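Local atomic coordinates of SalCYP truncation (Salinispora tropica, PDB entry 7ABB), a protein that belongs to the cytochrome P450 family, folds as a mainly helical protein and holds a heme c group in its interior. Residues A[272-276]-A[349-353]; A[99-104]-A[343-347]; A[243-247]-A[275-280]. All blocks are in the same frame, centred on the assembly; numbering follows the deposited sequence.

Contact 1: A[272-276]-A[349-353]; sequences VEEFL and RAQIL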
loop_
_atom_site.group_PDB
_atom_site.type_symbol
_atom_site.label_atom_id
_atom_site.label_comp_id
_atom_site.label_asym_id
_atom_site.label_seq_id
_atom_site.Cartn_x
_atom_site.Cartn_y
_atom_site.Cartn_z
ATOM N N VAL A 272 3.667 12.873 6.578
ATOM C CA VAL A 272 3.481 11.672 5.774
ATOM C C VAL A 272 3.084 10.489 6.663
ATOM O O VAL A 272 2.163 9.731 6.325
ATOM C CB VAL A 272 4.746 11.366 4.943
ATOM C CG1 VAL A 272 4.641 9.976 4.339
ATOM C CG2 VAL A 272 4.899 12.425 3.859
ATOM N N GLU A 273 3.747 10.328 7.810
ATOM C CA GLU A 273 3.408 9.221 8.704
ATOM C C GLU A 273 2.004 9.381 9.262
ATOM O O GLU A 273 1.292 8.392 9.460
ATOM C CB GLU A 273 4.408 9.129 9.841
ATOM C CG GLU A 273 5.826 8.929 9.397
ATOM C CD GLU A 273 6.028 7.665 8.577
ATOM O OE1 GLU A 273 6.755 7.721 7.567
ATOM O OE2 GLU A 273 5.478 6.611 8.968
ATOM N N GLU A 274 1.586 10.615 9.543
ATOM C CA GLU A 274 0.246 10.795 10.074
ATOM C C GLU A 274 -0.808 10.491 9.014
ATOM O O GLU A 274 -1.849 9.899 9.332
ATOM C CB GLU A 274 0.097 12.205 10.634
ATOM C CG GLU A 274 -1.304 12.577 11.139
ATOM C CD GLU A 274 -1.738 11.844 12.398
ATOM O OE1 GLU A 274 -1.185 10.748 12.715
ATOM O OE2 GLU A 274 -2.639 12.352 13.128
ATOM N N PHE A 275 -0.554 10.849 7.755
ATOM C CA PHE A 275 -1.490 10.488 6.695
ATOM C C PHE A 275 -1.496 8.985 6.449
ATOM O O PHE A 275 -2.562 8.401 6.217
ATOM C CB PHE A 275 -1.177 11.248 5.410
ATOM C CG PHE A 275 -1.696 12.657 5.395
ATOM C CD1 PHE A 275 -3.026 12.916 5.614
ATOM C CD2 PHE A 275 -0.848 13.707 5.106
ATOM C CE1 PHE A 275 -3.503 14.234 5.579
ATOM C CE2 PHE A 275 -1.319 15.009 5.045
ATOM C CZ PHE A 275 -2.627 15.257 5.271
ATOM N N LEU A 276 -0.328 8.334 6.526
ATOM C CA LEU A 276 -0.319 6.877 6.413
ATOM C C LEU A 276 -1.206 6.235 7.477
ATOM O O LEU A 276 -1.980 5.298 7.199
ATOM C CB LEU A 276 1.116 6.352 6.499
ATOM C CG LEU A 276 1.990 6.587 5.267
ATOM C CD1 LEU A 276 3.466 6.363 5.603
ATOM C CD2 LEU A 276 1.516 5.658 4.158
ATOM N N ARG A 349 7.185 5.495 1.100
ATOM C CA ARG A 349 7.434 6.743 1.816
ATOM C C ARG A 349 8.161 7.759 0.932
ATOM O O ARG A 349 7.810 8.948 0.905
ATOM C CB ARG A 349 8.246 6.464 3.071
ATOM C CG ARG A 349 7.452 5.860 4.210
ATOM C CD ARG A 349 8.365 5.474 5.340
ATOM N NE ARG A 349 7.568 5.257 6.537
ATOM C CZ ARG A 349 7.472 4.114 7.197
ATOM N NH1 ARG A 349 8.156 3.028 6.841
ATOM N NH2 ARG A 349 6.673 4.055 8.273
ATOM N N ALA A 350 9.220 7.317 0.255
ATOM C CA ALA A 350 9.981 8.235 -0.599
ATOM C C ALA A 350 9.103 8.784 -1.712
ATOM O O ALA A 350 9.169 9.977 -2.038
ATOM C CB ALA A 350 11.215 7.533 -1.176
ATOM N N GLN A 351 8.265 7.938 -2.306
ATOM C CA GLN A 351 7.413 8.415 -3.396
ATOM C C GLN A 351 6.388 9.435 -2.913
ATOM O O GLN A 351 6.119 10.426 -3.621
ATOM C CB GLN A 351 6.691 7.250 -4.052
ATOM C CG GLN A 351 7.589 6.327 -4.829
ATOM C CD GLN A 351 6.817 5.209 -5.429
ATOM O OE1 GLN A 351 6.135 5.401 -6.420
ATOM N NE2 GLN A 351 6.902 4.018 -4.822
ATOM N N ILE A 352 5.770 9.189 -1.757
ATOM C CA ILE A 352 4.741 10.091 -1.244
ATOM C C ILE A 352 5.355 11.430 -0.877
ATOM O O ILE A 352 4.884 12.491 -1.306
ATOM C CB ILE A 352 4.024 9.443 -0.045
ATOM C CG1 ILE A 352 3.238 8.240 -0.502
ATOM C CG2 ILE A 352 3.068 10.433 0.617
ATOM C CD1 ILE A 352 2.827 7.309 0.663
ATOM N N LEU A 353 6.408 11.411 -0.070
ATOM C CA LEU A 353 7.034 12.651 0.359
ATOM C C LEU A 353 7.537 13.450 -0.835
ATOM O O LEU A 353 7.322 14.661 -0.928
ATOM C CB LEU A 353 8.168 12.370 1.330
ATOM C CG LEU A 353 8.925 13.596 1.809
ATOM C CD1 LEU A 353 7.988 14.612 2.455
ATOM C CD2 LEU A 353 10.022 13.193 2.771
#
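This is a partly buried helix-helix contact of the P450 fold, between helix 268-278 and helix 345-362. The axes of the two short segments approach to 11.0 Å and cross at 109°, so the touching patch is small. Its inner part is apolar. V272 points toward the other helix and puts CG1 4.1 Å from I352 CG2. V272 CG2 lies 4.0 Å from L353 CD1. One turn further on, L276 CD2 meets I352 CD1 at 4.1 Å. I352 is thus touched by side chains from two successive turns. It also rests on H243 and M244 of helix 238-253, and L276 reaches the bound heme c.

A bidentate salt bridge closes the patch on one side. R349 NE donates to E273 OE1 at 2.8 Å, and R349 NH2 donates to E273 OE2 at 2.9 Å. The carboxylate meets the edge of the guanidinium, near its plane. E273 OE2 also bonds to H332, which ties a loop to the pair.

E274 lies on another side of its helix and makes a salt bridge with R277. These two residues match the glutamate and arginine of the ExxR motif of cytochromes P450. By this match 272-276 belongs to helix K, and its partner is helix L, which follows the heme-binding loop.

Contact 2: A[99-104]-A[343-347]; sequences FTPQRA and LGAAY. With HEC (heme c), chain B.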
loop_
_atom_site.group_PDB
_atom_site.type_symbol
_atom_site.label_atom_id
_atom_site.label_comp_id
_atom_site.label_asym_id
_atom_site.label_seq_id
_atom_site.Cartn_x
_atom_site.Cartn_y
_atom_site.Cartn_z
ATOM N N PHE A 99 15.142 -2.972 -1.692
ATOM C CA PHE A 99 14.033 -2.309 -1.011
ATOM C C PHE A 99 14.447 -1.668 0.305
ATOM O O PHE A 99 13.592 -1.427 1.155
ATOM C CB PHE A 99 12.902 -3.312 -0.808
ATOM C CG PHE A 99 12.305 -3.758 -2.100
ATOM C CD1 PHE A 99 11.402 -2.971 -2.786
ATOM C CD2 PHE A 99 12.708 -4.954 -2.676
ATOM C CE1 PHE A 99 10.888 -3.381 -4.015
ATOM C CE2 PHE A 99 12.192 -5.351 -3.912
ATOM C CZ PHE A 99 11.290 -4.573 -4.566
ATOM N N THR A 100 15.719 -1.367 0.483
ATOM C CA THR A 100 16.165 -0.684 1.681
ATOM C C THR A 100 15.878 0.809 1.633
ATOM O O THR A 100 15.714 1.398 0.556
ATOM C CB THR A 100 17.660 -0.846 1.849
ATOM O OG1 THR A 100 18.309 -0.306 0.690
ATOM C CG2 THR A 100 18.025 -2.307 2.045
ATOM N N PRO A 101 15.930 1.470 2.789
ATOM C CA PRO A 101 15.937 2.935 2.773
ATOM C C PRO A 101 17.053 3.506 1.928
ATOM O O PRO A 101 16.817 4.488 1.208
ATOM C CB PRO A 101 16.080 3.291 4.266
ATOM C CG PRO A 101 15.491 2.149 4.966
ATOM C CD PRO A 101 15.892 0.941 4.164
ATOM N N GLN A 102 18.250 2.919 1.949
ATOM C CA GLN A 102 19.342 3.452 1.138
ATOM C C GLN A 102 19.023 3.350 -0.348
ATOM O O GLN A 102 19.290 4.290 -1.108
ATOM C CB GLN A 102 20.661 2.743 1.449
ATOM C CG GLN A 102 21.847 3.337 0.684
ATOM C CD GLN A 102 22.055 4.825 0.987
ATOM O OE1 GLN A 102 22.287 5.213 2.133
ATOM N NE2 GLN A 102 21.959 5.665 -0.045
ATOM N N ARG A 103 18.447 2.226 -0.791
ATOM C CA ARG A 103 18.044 2.128 -2.192
ATOM C C ARG A 103 17.008 3.185 -2.542
ATOM O O ARG A 103 17.046 3.764 -3.629
ATOM C CB ARG A 103 17.487 0.738 -2.512
ATOM C CG ARG A 103 17.024 0.618 -3.990
ATOM C CD ARG A 103 17.849 -0.361 -4.753
ATOM N NE ARG A 103 17.691 -0.328 -6.208
ATOM C CZ ARG A 103 16.659 -0.806 -6.898
ATOM N NH1 ARG A 103 16.717 -0.747 -8.223
ATOM N NH2 ARG A 103 15.571 -1.310 -6.304
ATOM N N ALA A 104 16.051 3.431 -1.649
ATOM C CA ALA A 104 15.054 4.465 -1.918
ATOM C C ALA A 104 15.712 5.826 -2.088
ATOM O O ALA A 104 15.330 6.601 -2.977
ATOM C CB ALA A 104 14.040 4.504 -0.786
ATOM N N LEU A 343 7.397 -4.912 2.170
ATOM C CA LEU A 343 8.721 -4.817 1.564
ATOM C C LEU A 343 8.984 -3.436 0.979
ATOM O O LEU A 343 10.126 -2.962 0.976
ATOM C CB LEU A 343 8.818 -5.877 0.470
ATOM C CG LEU A 343 10.131 -6.004 -0.316
ATOM C CD1 LEU A 343 11.255 -6.494 0.592
ATOM C CD2 LEU A 343 9.907 -6.994 -1.452
ATOM N N GLY A 344 7.953 -2.794 0.491
ATOM C CA GLY A 344 8.064 -1.527 -0.211
ATOM C C GLY A 344 7.905 -0.299 0.655
ATOM O O GLY A 344 7.759 0.801 0.101
ATOM N N ALA A 345 7.972 -0.430 1.987
ATOM C CA ALA A 345 7.619 0.695 2.845
ATOM C C ALA A 345 8.525 1.908 2.612
ATOM O O ALA A 345 8.036 3.037 2.491
ATOM C CB ALA A 345 7.653 0.263 4.305
ATOM N N ALA A 346 9.846 1.712 2.612
ATOM C CA ALA A 346 10.756 2.835 2.396
ATOM C C ALA A 346 10.503 3.474 1.040
ATOM O O ALA A 346 10.559 4.706 0.897
ATOM C CB ALA A 346 12.212 2.396 2.498
ATOM N N TYR A 347 10.206 2.654 0.030
ATOM C CA TYR A 347 10.029 3.191 -1.322
ATOM C C TYR A 347 8.722 3.962 -1.413
ATOM O O TYR A 347 8.667 5.015 -2.058
ATOM C CB TYR A 347 10.070 2.061 -2.362
ATOM C CG TYR A 347 10.422 2.523 -3.762
ATOM C CD1 TYR A 347 11.575 3.241 -3.983
ATOM C CD2 TYR A 347 9.630 2.193 -4.844
ATOM C CE1 TYR A 347 11.925 3.659 -5.252
ATOM C CE2 TYR A 347 9.974 2.603 -6.131
ATOM C CZ TYR A 347 11.122 3.341 -6.319
ATOM O OH TYR A 347 11.503 3.767 -7.582
HETATM FE FE HEC B . 3.267 -3.212 0.634
HETATM C CHA HEC B . 3.098 -6.294 2.156
HETATM C CHB HEC B . 0.943 -2.056 2.869
HETATM C CHC HEC B . 3.448 -0.122 -0.842
HETATM C CHD HEC B . 5.288 -4.465 -1.803
HETATM N NA HEC B . 2.233 -4.015 2.168
HETATM C C1A HEC B . 2.328 -5.305 2.690
HETATM C C2A HEC B . 1.490 -5.468 3.860
HETATM C C3A HEC B . 0.908 -4.269 4.046
HETATM C C4A HEC B . 1.352 -3.367 3.011
HETATM C CMA HEC B . -0.103 -3.868 5.136
HETATM C CAA HEC B . 1.341 -6.757 4.744
HETATM C CBA HEC B . 0.258 -7.716 4.262
HETATM C CGA HEC B . 0.160 -8.896 5.214
HETATM O O1A HEC B . -0.616 -9.809 4.848
HETATM O O2A HEC B . 0.841 -8.877 6.272
HETATM N NB HEC B . 2.334 -1.455 0.911
HETATM C C1B HEC B . 1.437 -1.160 1.921
HETATM C C2B HEC B . 1.125 0.234 1.827
HETATM C C3B HEC B . 1.838 0.769 0.819
HETATM C C4B HEC B . 2.586 -0.277 0.213
HETATM C CMB HEC B . 0.149 0.899 2.818
HETATM C CAB HEC B . 1.921 2.154 0.231
HETATM C CBB HEC B . 1.361 3.265 1.059
HETATM N NC HEC B . 4.173 -2.463 -1.030
HETATM C C1C HEC B . 4.188 -1.137 -1.398
HETATM C C2C HEC B . 5.093 -0.968 -2.503
HETATM C C3C HEC B . 5.633 -2.174 -2.791
HETATM C C4C HEC B . 5.037 -3.119 -1.875
HETATM C CMC HEC B . 5.376 0.380 -3.168
HETATM C CAC HEC B . 6.626 -2.605 -3.883
HETATM C CBC HEC B . 7.519 -1.557 -4.547
HETATM N ND HEC B . 4.010 -5.025 0.250
HETATM C C1D HEC B . 4.842 -5.305 -0.834
HETATM C C2D HEC B . 5.204 -6.685 -0.765
HETATM C C3D HEC B . 4.546 -7.274 0.433
HETATM C C4D HEC B . 3.836 -6.161 1.024
HETATM C CMD HEC B . 6.099 -7.416 -1.774
HETATM C CAD HEC B . 4.613 -8.726 0.939
HETATM C CBD HEC B . 5.745 -8.811 1.933
HETATM C CGD HEC B . 5.795 -10.198 2.545
HETATM O O1D HEC B . 6.824 -10.543 3.165
HETATM O O2D HEC B . 4.796 -10.929 2.397
HETATM O O HOH W 1 11.011 -0.191 0.116
HETATM O O HOH W 2 11.455 -0.839 3.155
HETATM O O HOH W 3 12.037 -3.684 2.909
#
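Three ordered waters fill the gap between the two backbones. All three are within reach of F99 O: waters 1 and 2 at 3.0 Å, water 3 at 3.3 Å. Water 1 also lies 3.0 Å from L343 O and accepts from Y347 N at 3.0 Å. Water 2 accepts from A346 N at 3.1 Å. Water 3 sits 2.8 Å from L343 O.

Where side chains meet, the contact is apolar. L343 packs over one face of the F99 ring, with CD2 3.9 Å from the ring centroid in a CH-pi contact. Both side chains also touch heme c: L343 CD2 is 3.8 Å from CMD, and F99 CE1 is 3.9 Å from CBC.

Segment 343-347 leaves the heme-binding loop typical of cytochromes P450 and starts helix L, with G344 as N-cap. G344 CA lies 3.6 Å from heme c C3C. A CB here would clash with the heme, so the glycine lets the chain pass close.

Small residues bring the helix starts together. A346 CB lies 3.8 Å from P101 CA and 4.3 Å from A104 CB. T100 OG1 caps helix 101-106, accepting from R103 N at 2.9 Å.

Contact 3: A[243-247]-A[275-280]; sequences HMANG and FLRVNS. With HEC (heme c), chain B.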
loop_
_atom_site.group_PDB
_atom_site.type_symbol
_atom_site.label_atom_id
_atom_site.label_comp_id
_atom_site.label_asym_id
_atom_site.label_seq_id
_atom_site.Cartn_x
_atom_site.Cartn_y
_atom_site.Cartn_z
ATOM N N HIS A 243 -2.842 6.484 -1.010
ATOM C CA HIS A 243 -2.312 7.298 0.083
ATOM C C HIS A 243 -1.940 8.696 -0.401
ATOM O O HIS A 243 -2.217 9.695 0.284
ATOM C CB HIS A 243 -1.116 6.603 0.739
ATOM C CG HIS A 243 -1.500 5.720 1.882
ATOM N ND1 HIS A 243 -2.019 6.209 3.066
ATOM C CD2 HIS A 243 -1.461 4.374 2.018
ATOM C CE1 HIS A 243 -2.249 5.202 3.888
ATOM N NE2 HIS A 243 -1.913 4.075 3.279
ATOM N N MET A 244 -1.359 8.795 -1.599
ATOM C CA MET A 244 -1.049 10.105 -2.158
ATOM C C MET A 244 -2.316 10.918 -2.333
ATOM O O MET A 244 -2.349 12.116 -2.025
ATOM C CB MET A 244 -0.347 9.965 -3.508
ATOM C CG MET A 244 1.091 9.545 -3.423
ATOM S SD MET A 244 1.837 9.286 -5.053
ATOM C CE MET A 244 1.629 10.925 -5.726
ATOM N N ALA A 245 -3.364 10.267 -2.828
ATOM C CA ALA A 245 -4.606 10.954 -3.172
ATOM C C ALA A 245 -5.368 11.382 -1.923
ATOM O O ALA A 245 -5.857 12.515 -1.840
ATOM C CB ALA A 245 -5.472 10.039 -4.038
ATOM N N ASN A 246 -5.539 10.478 -0.958
ATOM C CA ASN A 246 -6.275 10.846 0.246
ATOM C C ASN A 246 -5.557 11.929 1.032
ATOM O O ASN A 246 -6.218 12.797 1.630
ATOM C CB ASN A 246 -6.495 9.605 1.107
ATOM C CG ASN A 246 -7.682 8.794 0.651
ATOM O OD1 ASN A 246 -8.813 9.284 0.640
ATOM N ND2 ASN A 246 -7.436 7.540 0.278
ATOM N N GLY A 247 -4.221 11.919 1.022
ATOM C CA GLY A 247 -3.477 12.968 1.703
ATOM C C GLY A 247 -3.642 14.327 1.036
ATOM O O GLY A 247 -3.929 15.324 1.704
ATOM N N PHE A 275 -0.554 10.849 7.755
ATOM C CA PHE A 275 -1.490 10.488 6.695
ATOM C C PHE A 275 -1.496 8.985 6.449
ATOM O O PHE A 275 -2.562 8.401 6.217
ATOM C CB PHE A 275 -1.177 11.248 5.410
ATOM C CG PHE A 275 -1.696 12.657 5.395
ATOM C CD1 PHE A 275 -3.026 12.916 5.614
ATOM C CD2 PHE A 275 -0.848 13.707 5.106
ATOM C CE1 PHE A 275 -3.503 14.234 5.579
ATOM C CE2 PHE A 275 -1.319 15.009 5.045
ATOM C CZ PHE A 275 -2.627 15.257 5.271
ATOM N N LEU A 276 -0.328 8.334 6.526
ATOM C CA LEU A 276 -0.319 6.877 6.413
ATOM C C LEU A 276 -1.206 6.235 7.477
ATOM O O LEU A 276 -1.980 5.298 7.199
ATOM C CB LEU A 276 1.116 6.352 6.499
ATOM C CG LEU A 276 1.990 6.587 5.267
ATOM C CD1 LEU A 276 3.466 6.363 5.603
ATOM C CD2 LEU A 276 1.516 5.658 4.158
ATOM N N ARG A 277 -1.109 6.720 8.721
ATOM C CA ARG A 277 -1.992 6.240 9.782
ATOM C C ARG A 277 -3.451 6.471 9.421
ATOM O O ARG A 277 -4.263 5.543 9.436
ATOM C CB ARG A 277 -1.656 6.946 11.093
ATOM C CG ARG A 277 -2.514 6.458 12.246
ATOM C CD ARG A 277 -2.398 7.274 13.543
ATOM N NE ARG A 277 -2.981 8.623 13.435
ATOM C CZ ARG A 277 -4.271 8.894 13.596
ATOM N NH1 ARG A 277 -5.132 7.926 13.846
ATOM N NH2 ARG A 277 -4.707 10.159 13.471
ATOM N N VAL A 278 -3.801 7.724 9.103
ATOM C CA VAL A 278 -5.199 8.124 8.989
ATOM C C VAL A 278 -5.879 7.453 7.800
ATOM O O VAL A 278 -7.075 7.135 7.845
ATOM C CB VAL A 278 -5.246 9.661 8.885
ATOM C CG1 VAL A 278 -6.523 10.157 8.196
ATOM C CG2 VAL A 278 -5.065 10.239 10.274
ATOM N N ASN A 279 -5.138 7.256 6.701
ATOM C CA ASN A 279 -5.719 6.764 5.456
ATOM C C ASN A 279 -5.517 5.250 5.261
ATOM O O ASN A 279 -5.761 4.739 4.152
ATOM C CB ASN A 279 -5.159 7.580 4.299
ATOM C CG ASN A 279 -5.647 8.987 4.362
ATOM O OD1 ASN A 279 -6.831 9.193 4.628
ATOM N ND2 ASN A 279 -4.770 9.970 4.133
ATOM N N SER A 280 -5.151 4.528 6.310
ATOM C CA SER A 280 -5.034 3.086 6.225
ATOM C C SER A 280 -6.378 2.408 5.982
ATOM O O SER A 280 -7.404 2.773 6.575
ATOM C CB SER A 280 -4.420 2.542 7.518
ATOM O OG SER A 280 -3.058 2.875 7.597
HETATM FE FE HEC B . 3.267 -3.212 0.634
HETATM C CHA HEC B . 3.098 -6.294 2.156
HETATM C CHB HEC B . 0.943 -2.056 2.869
HETATM C CHC HEC B . 3.448 -0.122 -0.842
HETATM C CHD HEC B . 5.288 -4.465 -1.803
HETATM N NA HEC B . 2.233 -4.015 2.168
HETATM C C1A HEC B . 2.328 -5.305 2.690
HETATM C C2A HEC B . 1.490 -5.468 3.860
HETATM C C3A HEC B . 0.908 -4.269 4.046
HETATM C C4A HEC B . 1.352 -3.367 3.011
HETATM C CMA HEC B . -0.103 -3.868 5.136
HETATM C CAA HEC B . 1.341 -6.757 4.744
HETATM C CBA HEC B . 0.258 -7.716 4.262
HETATM C CGA HEC B . 0.160 -8.896 5.214
HETATM O O1A HEC B . -0.616 -9.809 4.848
HETATM O O2A HEC B . 0.841 -8.877 6.272
HETATM N NB HEC B . 2.334 -1.455 0.911
HETATM C C1B HEC B . 1.437 -1.160 1.921
HETATM C C2B HEC B . 1.125 0.234 1.827
HETATM C C3B HEC B . 1.838 0.769 0.819
HETATM C C4B HEC B . 2.586 -0.277 0.213
HETATM C CMB HEC B . 0.149 0.899 2.818
HETATM C CAB HEC B . 1.921 2.154 0.231
HETATM C CBB HEC B . 1.361 3.265 1.059
HETATM N NC HEC B . 4.173 -2.463 -1.030
HETATM C C1C HEC B . 4.188 -1.137 -1.398
HETATM C C2C HEC B . 5.093 -0.968 -2.503
HETATM C C3C HEC B . 5.633 -2.174 -2.791
HETATM C C4C HEC B . 5.037 -3.119 -1.875
HETATM C CMC HEC B . 5.376 0.380 -3.168
HETATM C CAC HEC B . 6.626 -2.605 -3.883
HETATM C CBC HEC B . 7.519 -1.557 -4.547
HETATM N ND HEC B . 4.010 -5.025 0.250
HETATM C C1D HEC B . 4.842 -5.305 -0.834
HETATM C C2D HEC B . 5.204 -6.685 -0.765
HETATM C C3D HEC B . 4.546 -7.274 0.433
HETATM C C4D HEC B . 3.836 -6.161 1.024
HETATM C CMD HEC B . 6.099 -7.416 -1.774
HETATM C CAD HEC B . 4.613 -8.726 0.939
HETATM C CBD HEC B . 5.745 -8.811 1.933
HETATM C CGD HEC B . 5.795 -10.198 2.545
HETATM O O1D HEC B . 6.824 -10.543 3.165
HETATM O O2D HEC B . 4.796 -10.929 2.397
HETATM O O HOH W 4 -2.170 9.138 3.114
HETATM O O HOH W 5 -1.870 1.703 5.258
HETATM O O HOH W 6 -5.433 5.247 1.322
HETATM O O HOH W 7 -6.647 12.189 4.533
#
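H243 is the most covered residue of this buried contact. Its imidazole sits between helix 238-253 and the end of helix 268-278. L276 CD2 lies over one ring face, 3.6 Å from the centroid and almost on the ring normal, a CH-pi contact. H243 CE1 comes within 3.3 Å of L276 O and 3.5 Å of N279 C. Both ring nitrogens bind water. Water 4 is 2.9 Å from H243 ND1, donates to H243 O at 2.9 Å and accepts from N279 ND2 at 2.9 Å. Water 5 is 3.1 Å from H243 NE2 and donates to S280 OG at 2.9 Å. The S280 hydroxyl in turn donates to L276 O at 2.7 Å.

H243 also touches heme c, with H243 CD2 3.2 Å from CBB. Helix 238-253 corresponds to the C-terminal part of the P450 I-helix, the long helix that passes over the heme. Helix 268-278 corresponds to helix K. The contact packs K against this part of the I-helix beside the heme.

N279 is next in covered area. It leaves the helical conformation just after helix K and points toward the I-helix. N279 CG lies 3.4 Å from N246 CB. Water 7 extends the link, accepting from N279 ND2 at 2.9 Å and donating to N246 O at 3.0 Å. N246 OD1 is held by L378 N.

G247 comes third. Its CA lies over the face of the F275 ring, 4.0 Å from the centroid. A CB would be crowded by H243 O. The F275 ring also meets those of H250, W356 and F325.

How the contacts relate
From the N terminus, 99-104 comes first and meets 343-347 only 238 residues later, closing contact 2, the longest loop of the three. Contact 3 is nested inside it: 243-247 meets 275-280 after 27 intervening residues. Contact 1 starts at 272-276, where contact 3 ends, and closes at 349-353, beyond the end of contact 2. It therefore crosses contact 2. Contacts 1 and 3 share F275 and L276, with centres about 8 Å apart. Contacts 1 and 2 share helix 345-362 and touch through A350 and A104. Contacts 2 and 3 do not touch. All three reach heme c, contact 1 through L276. They tie helices 101-106, 238-253, 268-278 and 345-362 to one another beside the heme.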